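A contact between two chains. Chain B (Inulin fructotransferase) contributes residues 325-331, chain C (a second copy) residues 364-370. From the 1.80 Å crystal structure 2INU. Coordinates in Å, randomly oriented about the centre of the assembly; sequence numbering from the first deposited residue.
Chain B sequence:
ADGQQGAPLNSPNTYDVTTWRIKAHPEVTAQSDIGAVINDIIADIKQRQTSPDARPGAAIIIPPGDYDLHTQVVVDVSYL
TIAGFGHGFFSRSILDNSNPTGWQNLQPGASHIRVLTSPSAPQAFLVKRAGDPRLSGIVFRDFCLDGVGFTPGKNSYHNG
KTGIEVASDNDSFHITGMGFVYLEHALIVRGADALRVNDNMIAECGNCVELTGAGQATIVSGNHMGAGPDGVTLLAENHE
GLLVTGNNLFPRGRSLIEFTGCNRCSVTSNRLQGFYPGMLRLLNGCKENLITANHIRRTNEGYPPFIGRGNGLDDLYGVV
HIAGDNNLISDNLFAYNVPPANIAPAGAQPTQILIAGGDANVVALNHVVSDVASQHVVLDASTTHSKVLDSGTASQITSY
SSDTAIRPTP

Chain B 325-331: DNNLISD
Chain C 364-370: ALNHVVS

Two copies of one chain meet here through side chains, a backbone carbonyl and a water, with no clear direct hydrogen bond between the stretches. Both are largely strand, nearly antiparallel at 164° apart, and alternate residues pair: Ser B330 with Leu C365 (CA to CA 8.7 Å), Leu B328 with His C367 (CA to CA 7.1 Å), Asn B326 with Val C369 (CA to CA 6.9 Å). Such spacing leaves room for side chains between the backbones; the two stretches bury 322 Å², both sides summed.

Chain C turns its corner at Leu C365 (phi/psi 43/67). This leucine, chi1 t and chi2 p, points toward chain B, its CD2 3.6 Å from Ser B330 CB and its CD1 4.4 Å from Leu B328 CD1, an apolar contact suiting buried Leu B328. The small serine, chi1 p, admits the leucine closely, while its OG is satisfied elsewhere in the structure. Asn C366 points away.

Extended His C367 (-85/125, chi1 t, chi2 -142°) points back toward chain B. Its CB lies 4.1 Å from CD2 of Leu B328 (-119/108, t, p), and its ring edge brings CE1 to 3.2 Å from Asn B326 O.

Val C368 directs its CA-to-CB bond away, but the water O donates to Val C368 O at 2.9 Å and to Asn B326 OD1 at 2.7 Å, the amide oxygen serving as acceptor. Asn B326 has left-handed phi/psi 50/33, chi1 m and chi2 -71°. Val C369 (-131/116, chi1 t) points toward chain B and sets CG2 3.5 Å from Asn B326 OD1.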

# COMPACT_ATOMS: atom_id res chain seq x y z
N ASP B 325 26.50 -4.55 -9.60
CA ASP B 325 27.21 -4.99 -8.41
C ASP B 325 26.41 -4.85 -7.12
O ASP B 325 25.50 -4.04 -7.01
CB ASP B 325 28.52 -4.20 -8.22
CG ASP B 325 29.25 -3.96 -9.52
OD1 ASP B 325 29.47 -4.92 -10.29
OD2 ASP B 325 29.62 -2.79 -9.77
N ASN B 326 26.79 -5.67 -6.15
CA ASN B 326 26.22 -5.67 -4.81
C ASN B 326 24.71 -5.71 -4.64
O ASN B 326 24.18 -5.16 -3.68
CB ASN B 326 26.79 -4.48 -4.04
CG ASN B 326 28.22 -4.71 -3.60
OD1 ASN B 326 28.48 -5.51 -2.71
ND2 ASN B 326 29.16 -4.01 -4.23
N ASN B 327 24.02 -6.38 -5.55
CA ASN B 327 22.57 -6.51 -5.46
C ASN B 327 22.23 -7.74 -4.62
O ASN B 327 23.00 -8.72 -4.61
CB ASN B 327 21.97 -6.64 -6.86
CG ASN B 327 22.26 -5.43 -7.73
OD1 ASN B 327 21.74 -4.34 -7.50
ND2 ASN B 327 23.10 -5.62 -8.74
N LEU B 328 21.11 -7.69 -3.90
CA LEU B 328 20.69 -8.81 -3.06
C LEU B 328 19.35 -9.38 -3.50
O LEU B 328 18.29 -8.77 -3.29
CB LEU B 328 20.59 -8.38 -1.59
CG LEU B 328 19.91 -9.39 -0.65
CD1 LEU B 328 20.81 -10.60 -0.45
CD2 LEU B 328 19.63 -8.73 0.69
N ILE B 329 19.39 -10.57 -4.10
CA ILE B 329 18.19 -11.25 -4.56
C ILE B 329 17.94 -12.38 -3.57
O ILE B 329 18.64 -13.40 -3.59
CB ILE B 329 18.39 -11.83 -5.98
CG1 ILE B 329 18.85 -10.72 -6.93
CG2 ILE B 329 17.10 -12.44 -6.48
CD1 ILE B 329 20.35 -10.51 -6.95
N SER B 330 16.94 -12.20 -2.71
CA SER B 330 16.65 -13.21 -1.70
C SER B 330 15.19 -13.35 -1.32
O SER B 330 14.37 -12.49 -1.63
CB SER B 330 17.46 -12.89 -0.44
OG SER B 330 17.12 -11.60 0.04
N ASP B 331 14.90 -14.44 -0.64
CA ASP B 331 13.56 -14.73 -0.16
C ASP B 331 12.49 -14.60 -1.25
O ASP B 331 11.41 -14.06 -1.01
CB ASP B 331 13.24 -13.79 1.01
CG ASP B 331 11.94 -14.12 1.68
OD1 ASP B 331 11.70 -15.32 1.93
OD2 ASP B 331 11.17 -13.19 1.98
N ALA C 364 20.03 -12.00 10.70
CA ALA C 364 20.30 -12.89 9.57
C ALA C 364 20.11 -12.26 8.19
O ALA C 364 19.24 -11.40 7.99
CB ALA C 364 19.44 -14.14 9.69
N LEU C 365 20.92 -12.73 7.24
CA LEU C 365 20.89 -12.27 5.86
C LEU C 365 20.76 -10.75 5.69
O LEU C 365 19.75 -10.25 5.20
CB LEU C 365 19.77 -12.97 5.08
CG LEU C 365 19.83 -12.77 3.57
CD1 LEU C 365 21.17 -13.25 3.04
CD2 LEU C 365 18.69 -13.52 2.91
N ASN C 366 21.81 -10.05 6.10
CA ASN C 366 21.87 -8.60 6.00
C ASN C 366 23.11 -8.28 5.17
O ASN C 366 24.25 -8.43 5.65
CB ASN C 366 22.00 -7.98 7.39
CG ASN C 366 20.73 -8.11 8.20
OD1 ASN C 366 19.73 -7.43 7.93
ND2 ASN C 366 20.74 -9.00 9.19
N HIS C 367 22.89 -7.84 3.94
CA HIS C 367 23.98 -7.51 3.04
C HIS C 367 24.49 -6.10 3.26
O HIS C 367 23.72 -5.13 3.19
CB HIS C 367 23.54 -7.69 1.58
CG HIS C 367 24.63 -7.46 0.60
ND1 HIS C 367 24.44 -6.83 -0.61
CD2 HIS C 367 25.96 -7.81 0.62
CE1 HIS C 367 25.57 -6.79 -1.28
NE2 HIS C 367 26.50 -7.37 -0.56
N VAL C 368 25.80 -5.98 3.50
CA VAL C 368 26.42 -4.69 3.72
C VAL C 368 27.33 -4.31 2.57
O VAL C 368 28.12 -5.13 2.08
CB VAL C 368 27.24 -4.67 5.02
CG1 VAL C 368 27.92 -3.31 5.20
CG2 VAL C 368 26.35 -4.97 6.21
N VAL C 369 27.22 -3.05 2.14
CA VAL C 369 28.04 -2.52 1.07
C VAL C 369 28.56 -1.22 1.63
O VAL C 369 27.79 -0.30 1.90
CB VAL C 369 27.23 -2.21 -0.18
CG1 VAL C 369 28.13 -1.65 -1.26
CG2 VAL C 369 26.53 -3.46 -0.68
N SER C 370 29.86 -1.13 1.80
CA SER C 370 30.43 0.08 2.34
C SER C 370 31.74 0.43 1.69
O SER C 370 32.50 -0.45 1.27
CB SER C 370 30.58 -0.05 3.85
OG SER C 370 31.43 0.95 4.36
O HOH W 1 29.66 -5.85 -0.32